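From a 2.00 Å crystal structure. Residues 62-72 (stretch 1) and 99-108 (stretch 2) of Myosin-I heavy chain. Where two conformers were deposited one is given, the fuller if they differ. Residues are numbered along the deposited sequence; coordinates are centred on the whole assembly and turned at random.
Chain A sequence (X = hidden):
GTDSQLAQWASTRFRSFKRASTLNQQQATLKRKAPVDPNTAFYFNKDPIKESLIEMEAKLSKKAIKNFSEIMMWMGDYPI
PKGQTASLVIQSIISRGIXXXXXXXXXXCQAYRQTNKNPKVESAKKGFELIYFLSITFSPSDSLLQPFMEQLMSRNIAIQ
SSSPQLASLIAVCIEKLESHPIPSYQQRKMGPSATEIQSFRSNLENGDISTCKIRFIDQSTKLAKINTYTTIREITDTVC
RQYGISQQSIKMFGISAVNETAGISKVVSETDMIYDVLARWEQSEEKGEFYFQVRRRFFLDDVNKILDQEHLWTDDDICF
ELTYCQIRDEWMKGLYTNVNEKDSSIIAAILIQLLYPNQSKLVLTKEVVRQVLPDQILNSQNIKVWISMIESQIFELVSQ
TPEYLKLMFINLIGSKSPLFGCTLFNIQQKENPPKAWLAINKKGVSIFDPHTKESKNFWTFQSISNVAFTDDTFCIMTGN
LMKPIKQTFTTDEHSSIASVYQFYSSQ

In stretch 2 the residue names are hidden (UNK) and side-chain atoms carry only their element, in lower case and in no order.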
ATOM      1  N   LYS A  62     -15.246  16.444  22.992  1.00 49.22           N
ATOM      2  CA  LYS A  62     -14.841  15.192  23.643  1.00 49.32           C
ATOM      3  C   LYS A  62     -13.740  14.498  22.839  1.00 50.65           C
ATOM      4  O   LYS A  62     -12.787  13.997  23.433  1.00 51.28           O
ATOM      5  CB  LYS A  62     -16.046  14.266  23.859  1.00 52.78           C
ATOM      6  CG  LYS A  62     -15.777  13.111  24.831  1.00 75.78           C
ATOM      7  CD  LYS A  62     -16.956  12.145  24.893  1.00 91.35           C
ATOM      8  CE  LYS A  62     -16.645  10.882  25.662  1.00105.19           C
ATOM      9  NZ  LYS A  62     -16.651  11.100  27.134  1.00115.83           N
ATOM     10  N   LYS A  63     -13.862  14.505  21.495  1.00 44.08           N
ATOM     11  CA  LYS A  63     -12.884  13.917  20.567  1.00 42.22           C
ATOM     12  C   LYS A  63     -11.599  14.773  20.548  1.00 45.30           C
ATOM     13  O   LYS A  63     -10.502  14.234  20.381  1.00 44.11           O
ATOM     14  CB  LYS A  63     -13.463  13.828  19.145  1.00 43.25           C
ATOM     15  CG  LYS A  63     -14.612  12.842  18.974  1.00 49.92           C
ATOM     16  CD  LYS A  63     -15.179  12.917  17.567  1.00 45.43           C
ATOM     17  CE  LYS A  63     -16.449  12.119  17.430  1.00 48.80           C
ATOM     18  NZ  LYS A  63     -16.726  11.777  16.009  1.00 53.76           N
ATOM     19  N   ALA A  64     -11.752  16.103  20.711  1.00 42.50           N
ATOM     20  CA  ALA A  64     -10.651  17.072  20.733  1.00 42.58           C
ATOM     21  C   ALA A  64      -9.778  16.859  21.969  1.00 47.54           C
ATOM     22  O   ALA A  64      -8.560  17.024  21.879  1.00 47.39           O
ATOM     23  CB  ALA A  64     -11.199  18.477  20.717  1.00 43.68           C
ATOM     24  N   ILE A  65     -10.402  16.457  23.108  1.00 44.22           N
ATOM     25  CA  ILE A  65      -9.722  16.159  24.371  1.00 43.90           C
ATOM     26  C   ILE A  65      -8.845  14.932  24.190  1.00 45.49           C
ATOM     27  O   ILE A  65      -7.663  14.995  24.551  1.00 45.87           O
ATOM     28  CB  ILE A  65     -10.700  16.021  25.581  1.00 47.31           C
ATOM     29  CG1 ILE A  65     -11.351  17.373  25.918  1.00 48.48           C
ATOM     30  CG2 ILE A  65      -9.989  15.424  26.822  1.00 48.24           C
ATOM     31  CD1 ILE A  65     -12.748  17.271  26.569  1.00 56.44           C
ATOM     32  N   LYS A  66      -9.408  13.823  23.639  1.00 40.00           N
ATOM     33  CA  LYS A  66      -8.643  12.585  23.383  1.00 39.59           C
ATOM     34  C   LYS A  66      -7.490  12.876  22.410  1.00 42.13           C
ATOM     35  O   LYS A  66      -6.392  12.343  22.600  1.00 42.88           O
ATOM     36  CB  LYS A  66      -9.537  11.473  22.801  1.00 42.82           C
ATOM     37  CG  LYS A  66      -8.877  10.093  22.761  1.00 55.72           C
ATOM     38  CD  LYS A  66      -9.720   9.094  21.986  1.00 70.29           C
ATOM     39  CE  LYS A  66      -9.225   7.675  22.127  1.00 84.15           C
ATOM     40  NZ  LYS A  66     -10.047   6.728  21.327  1.00 90.33           N
ATOM     41  N   ASN A  67      -7.758  13.706  21.376  1.00 36.16           N
ATOM     42  CA  ASN A  67      -6.782  14.104  20.359  1.00 35.57           C
ATOM     43  C   ASN A  67      -5.601  14.843  20.978  1.00 41.01           C
ATOM     44  O   ASN A  67      -4.454  14.589  20.590  1.00 41.26           O
ATOM     45  CB  ASN A  67      -7.425  15.000  19.322  1.00 34.67           C
ATOM     46  CG  ASN A  67      -6.518  15.245  18.143  1.00 37.50           C
ATOM     47  OD1 ASN A  67      -6.402  14.430  17.231  1.00 32.59           O
ATOM     48  ND2 ASN A  67      -5.808  16.335  18.171  1.00 35.41           N
ATOM     49  N   PHE A  68      -5.886  15.763  21.945  1.00 38.00           N
ATOM     50  CA  PHE A  68      -4.849  16.529  22.621  1.00 38.04           C
ATOM     51  C   PHE A  68      -3.866  15.631  23.320  1.00 45.40           C
ATOM     52  O   PHE A  68      -2.665  15.783  23.098  1.00 46.01           O
ATOM     53  CB  PHE A  68      -5.428  17.574  23.581  1.00 39.13           C
ATOM     54  CG  PHE A  68      -4.393  18.594  23.985  1.00 40.01           C
ATOM     55  CD1 PHE A  68      -4.104  19.676  23.166  1.00 42.19           C
ATOM     56  CD2 PHE A  68      -3.694  18.462  25.176  1.00 41.66           C
ATOM     57  CE1 PHE A  68      -3.143  20.615  23.536  1.00 44.03           C
ATOM     58  CE2 PHE A  68      -2.721  19.391  25.538  1.00 44.74           C
ATOM     59  CZ  PHE A  68      -2.462  20.464  24.722  1.00 43.05           C
ATOM     60  N   SER A  69      -4.365  14.659  24.103  1.00 44.25           N
ATOM     61  CA  SER A  69      -3.505  13.700  24.799  1.00 44.21           C
ATOM     62  C   SER A  69      -2.662  12.867  23.812  1.00 45.12           C
ATOM     63  O   SER A  69      -1.542  12.502  24.148  1.00 45.05           O
ATOM     64  CB  SER A  69      -4.308  12.812  25.750  1.00 47.41           C
ATOM     65  OG  SER A  69      -5.147  11.887  25.082  1.00 55.48           O
ATOM     66  N   GLU A  70      -3.182  12.622  22.583  1.00 38.96           N
ATOM     67  CA  GLU A  70      -2.463  11.884  21.541  1.00 37.46           C
ATOM     68  C   GLU A  70      -1.325  12.737  20.964  1.00 41.98           C
ATOM     69  O   GLU A  70      -0.222  12.219  20.760  1.00 41.52           O
ATOM     70  CB  GLU A  70      -3.421  11.363  20.459  1.00 38.15           C
ATOM     71  CG  GLU A  70      -4.291  10.230  20.985  1.00 47.67           C
ATOM     72  CD  GLU A  70      -5.261   9.566  20.031  1.00 60.66           C
ATOM     73  OE1 GLU A  70      -5.413  10.042  18.882  1.00 47.71           O
ATOM     74  OE2 GLU A  70      -5.898   8.576  20.453  1.00 58.32           O
ATOM     75  N   ILE A  71      -1.582  14.050  20.752  1.00 36.14           N
ATOM     76  CA  ILE A  71      -0.576  15.020  20.304  1.00 34.54           C
ATOM     77  C   ILE A  71       0.578  15.022  21.335  1.00 38.91           C
ATOM     78  O   ILE A  71       1.747  14.878  20.964  1.00 37.22           O
ATOM     79  CB  ILE A  71      -1.220  16.411  20.064  1.00 35.89           C
ATOM     80  CG1 ILE A  71      -2.099  16.362  18.796  1.00 35.81           C
ATOM     81  CG2 ILE A  71      -0.163  17.521  19.971  1.00 35.24           C
ATOM     82  CD1 ILE A  71      -2.753  17.675  18.333  1.00 37.93           C
ATOM     83  N   MET A  72       0.217  15.067  22.636  1.00 38.66           N
ATOM     84  CA  MET A  72       1.146  15.015  23.768  1.00 39.05           C
ATOM     85  C   MET A  72       1.982  13.736  23.765  1.00 43.53           C
ATOM     86  O   MET A  72       3.168  13.786  24.067  1.00 42.99           O
ATOM     87  CB  MET A  72       0.380  15.179  25.089  1.00 42.07           C
ATOM     88  CG  MET A  72      -0.166  16.582  25.299  1.00 46.13           C
ATOM     89  SD  MET A  72      -0.836  16.843  26.970  1.00 52.50           S
ATOM     90  CE  MET A  72       0.625  16.522  27.967  1.00 50.19           C
ATOM     91  N   UNK A  99     -11.607  11.874   8.975  1.00 40.64           N
ATOM     92  CA  UNK A  99     -13.025  11.557   9.133  1.00 41.91           C
ATOM     93  C   UNK A  99     -13.841  12.616   9.902  1.00 46.28           C
ATOM     94  O   UNK A  99     -15.035  12.760   9.622  1.00 45.79           O
ATOM     95  o   UNK A  99     -11.839   8.035  12.346  1.00 91.99           O
ATOM     96  c   UNK A  99     -12.645   9.888  11.087  1.00 59.01           C
ATOM     97  c   UNK A  99     -13.239  10.149   9.715  1.00 44.02           C
ATOM     98  o   UNK A  99     -11.245   8.158  10.225  1.00 81.81           O
ATOM     99  c   UNK A  99     -11.874   8.587  11.222  1.00 90.29           C
ATOM    100  N   UNK A 100     -13.221  13.358  10.836  1.00 42.57           N
ATOM    101  CA  UNK A 100     -13.933  14.417  11.557  1.00 42.21           C
ATOM    102  C   UNK A 100     -13.447  15.746  11.014  1.00 44.79           C
ATOM    103  O   UNK A 100     -12.525  16.376  11.533  1.00 43.48           O
ATOM    104  c   UNK A 100     -13.789  14.284  13.065  1.00 44.55           C
ATOM    105  o   UNK A 100     -15.443  12.698  13.738  1.00 59.01           O
ATOM    106  c   UNK A 100     -14.243  12.946  13.568  1.00 63.43           C
ATOM    107  n   UNK A 100     -13.290  12.045  13.779  1.00 50.34           N
ATOM    108  N   UNK A 101     -14.019  16.095   9.881  1.00 42.10           N
ATOM    109  CA  UNK A 101     -13.771  17.267   9.061  1.00 42.96           C
ATOM    110  C   UNK A 101     -13.802  18.617   9.823  1.00 48.12           C
ATOM    111  O   UNK A 101     -12.993  19.515   9.543  1.00 48.24           O
ATOM    112  c   UNK A 101     -14.793  17.222   7.923  1.00 45.24           C
ATOM    113  c   UNK A 101     -15.136  18.531   7.311  1.00 51.12           C
ATOM    114  n   UNK A 101     -14.421  19.028   6.232  1.00 54.04           N
ATOM    115  c   UNK A 101     -16.150  19.382   7.603  1.00 54.53           C
ATOM    116  c   UNK A 101     -14.987  20.188   5.934  1.00 54.59           C
ATOM    117  n   UNK A 101     -16.036  20.443   6.734  1.00 55.28           N
ATOM    118  N   UNK A 102     -14.752  18.762  10.762  1.00 43.24           N
ATOM    119  CA  UNK A 102     -14.973  19.979  11.552  1.00 43.23           C
ATOM    120  C   UNK A 102     -14.024  20.059  12.762  1.00 45.06           C
ATOM    121  O   UNK A 102     -14.033  21.040  13.508  1.00 44.32           O
ATOM    122  c   UNK A 102     -17.337  17.704  11.493  1.00 74.67           C
ATOM    123  o   UNK A 102     -16.786  16.619  11.798  1.00 49.08           O
ATOM    124  c   UNK A 102     -16.477  20.135  11.931  1.00 45.55           C
ATOM    125  c   UNK A 102     -17.189  18.881  12.445  1.00 57.49           C
ATOM    126  o   UNK A 102     -17.941  17.887  10.412  1.00 75.30           O
ATOM    127  N   UNK A 103     -13.147  19.065  12.896  1.00 41.63           N
ATOM    128  CA  UNK A 103     -12.143  18.998  13.959  1.00 42.41           C
ATOM    129  C   UNK A 103     -10.741  19.396  13.443  1.00 46.51           C
ATOM    130  O   UNK A 103      -9.790  19.409  14.224  1.00 47.67           O
ATOM    131  c   UNK A 103     -12.093  17.346  15.994  1.00 47.80           C
ATOM    132  c   UNK A 103     -12.270  15.889  16.307  1.00 47.75           C
ATOM    133  c   UNK A 103     -13.159  18.152  16.709  1.00 47.98           C
ATOM    134  c   UNK A 103     -12.129  17.564  14.494  1.00 42.47           C
ATOM    135  N   UNK A 104     -10.627  19.748  12.147  1.00 41.38           N
ATOM    136  CA  UNK A 104      -9.357  20.042  11.471  1.00 39.96           C
ATOM    137  C   UNK A 104      -8.639  21.280  11.999  1.00 42.69           C
ATOM    138  O   UNK A 104      -7.464  21.156  12.357  1.00 41.54           O
ATOM    139  c   UNK A 104     -10.210  18.711   7.972  1.00 46.28           C
ATOM    140  n   UNK A 104     -10.530  17.359   7.517  1.00 42.64           N
ATOM    141  n   UNK A 104     -10.921  18.017   5.355  1.00 31.71           N
ATOM    142  n   UNK A 104     -11.131  15.816   5.928  1.00 33.67           N
ATOM    143  c   UNK A 104     -10.859  17.065   6.270  1.00 43.62           C
ATOM    144  c   UNK A 104      -9.536  20.102   9.955  1.00 36.85           C
ATOM    145  c   UNK A 104      -9.719  18.700   9.394  1.00 42.45           C
ATOM    146  N   UNK A 105      -9.333  22.443  12.086  1.00 39.29           N
ATOM    147  CA  UNK A 105      -8.771  23.690  12.645  1.00 38.95           C
ATOM    148  C   UNK A 105      -8.272  23.473  14.072  1.00 39.72           C
ATOM    149  O   UNK A 105      -7.190  23.951  14.425  1.00 40.31           O
ATOM    150  c   UNK A 105     -10.131  25.341  11.256  1.00 52.04           C
ATOM    151  o   UNK A 105     -11.128  26.069  11.125  1.00 62.29           O
ATOM    152  c   UNK A 105      -9.809  24.818  12.632  1.00 41.93           C
ATOM    153  o   UNK A 105      -9.383  25.020  10.306  1.00 51.10           O
ATOM    154  N   UNK A 106      -9.055  22.735  14.864  0.50 34.55           N
ATOM    155  CA  UNK A 106      -8.767  22.392  16.241  0.50 34.22           C
ATOM    156  C   UNK A 106      -7.515  21.514  16.369  0.50 36.17           C
ATOM    157  O   UNK A 106      -6.753  21.685  17.326  0.50 35.35           O
ATOM    158  c   UNK A 106     -10.151  22.042  18.352  0.50 44.22           C
ATOM    159  o   UNK A 106      -8.882  20.087  18.846  0.50 39.44           O
ATOM    160  c   UNK A 106     -10.001  21.733  16.873  0.50 35.72           C
ATOM    161  o   UNK A 106      -9.063  21.620  20.423  0.50 53.14           O
ATOM    162  c   UNK A 106      -9.299  21.191  19.269  0.50 58.85           C
ATOM    163  N   UNK A 107      -7.283  20.597  15.401  1.00 31.97           N
ATOM    164  CA  UNK A 107      -6.093  19.744  15.407  1.00 30.38           C
ATOM    165  C   UNK A 107      -4.844  20.608  15.170  1.00 34.00           C
ATOM    166  O   UNK A 107      -3.897  20.491  15.958  1.00 33.77           O
ATOM    167  c   UNK A 107      -7.730  16.424  13.998  1.00 25.35           C
ATOM    168  c   UNK A 107      -4.867  17.692  14.547  1.00 32.37           C
ATOM    169  c   UNK A 107      -6.186  18.494  14.487  1.00 32.85           C
ATOM    170  c   UNK A 107      -7.367  17.598  14.944  1.00 32.94           C
ATOM    171  N   UNK A 108      -4.896  21.522  14.155  1.00 30.06           N
ATOM    172  CA  UNK A 108      -3.813  22.442  13.768  1.00 30.19           C
ATOM    173  C   UNK A 108      -3.457  23.417  14.905  1.00 35.53           C
ATOM    174  O   UNK A 108      -2.285  23.671  15.135  1.00 34.62           O
ATOM    175  c   UNK A 108      -4.206  23.256  12.528  1.00 30.86           C
ATOM    176  c   UNK A 108      -4.762  21.876  10.483  1.00 32.42           C
ATOM    177  c   UNK A 108      -3.832  22.614  11.210  1.00 31.51           C
ATOM    178  o   UNK A 108      -2.873  20.959   7.496  1.00 37.05           O
ATOM    179  c   UNK A 108      -4.428  21.289   9.262  1.00 32.21           C
ATOM    180  c   UNK A 108      -2.235  22.257   9.410  1.00 32.57           C
ATOM    181  c   UNK A 108      -2.570  22.808  10.649  1.00 32.98           C
ATOM    182  c   UNK A 108      -3.168  21.493   8.725  1.00 37.89           C
TER

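Position 99 carries three carbons in a chain, the third bearing two oxygens; a carboxylate at the end of a three-carbon chain is Glu99. It is out of reach of stretch 1.

Position 100 has two carbons, the second bonded to one oxygen and one nitrogen. The oxygen lies 2.8 Å from NZ of Lys63. A carboxamide this short is Asn100, and the ammonium donates a hydrogen bond from Lys63 NZ to Asn100 OD1. With phi/psi of -106/81, this is the first residue to leave helical geometry after the preceding helix.

Position 101 shows one carbon, then a five-membered ring of three carbons and two nitrogens: the imidazole of His101, out of reach of stretch 1.

Position 102 again has three carbons ending in two oxygens, hence Glu102, also out of reach of the first helix.

Position 103 has four carbons and no heteroatom, forked at the second. One fork carbon sits 3.7 Å from CB of Lys63. The branch point one carbon beyond CB defines Leu103; the close atom is CD2, while Leu103 CD1 lies 4.5 Å from Ala64 CB.

Position 104 has three carbons, a nitrogen, and a carbon carrying two more nitrogens. That guanidinium identifies Arg104, which does not touch stretch 1.

Position 105 has two carbons, the second with two oxygens, and is Asp105, likewise distant.

Position 106 ends a three-carbon chain in two oxygens, one of them 3.4 Å from CB of Ala64. It is Glu106; the approach of OE1 to Ala64 CB is a packing contact, since a methyl group offers no polar hydrogen.

Position 107 has four carbons, forked at the first, with one arm two carbons long. The first carbon of that arm is 3.8 Å from ND2 of Asn67, and the one-carbon arm is 4.3 Å from CD1 of Ile71. The fork at CB with unequal arms makes this Ile107; the two atoms are CG1 and CG2.

Position 108 has one carbon and a six-carbon ring bearing an oxygen, so it is Tyr108. Its CA-to-CB bond points away from stretch 1.

The contact is modest, burying 344 Å² over both sides. Lys63, Ala64, Asn67 and Ile71 recur at helical spacing along one face of the first helix, and each CA-to-CB bond points toward stretch 2. The backbones come closest at Ala64 and Leu103, with CA atoms 7.2 Å apart, where the small alanine side chain meets both Leu103 and Glu106. From there the helix of 104-108 runs at 30° to its neighbour. One hydrogen bond, from Lys63 to Asn100, joins the stretches; the other contacts described here are packing.

Stretch 2 99-108: ENHELRDEIY
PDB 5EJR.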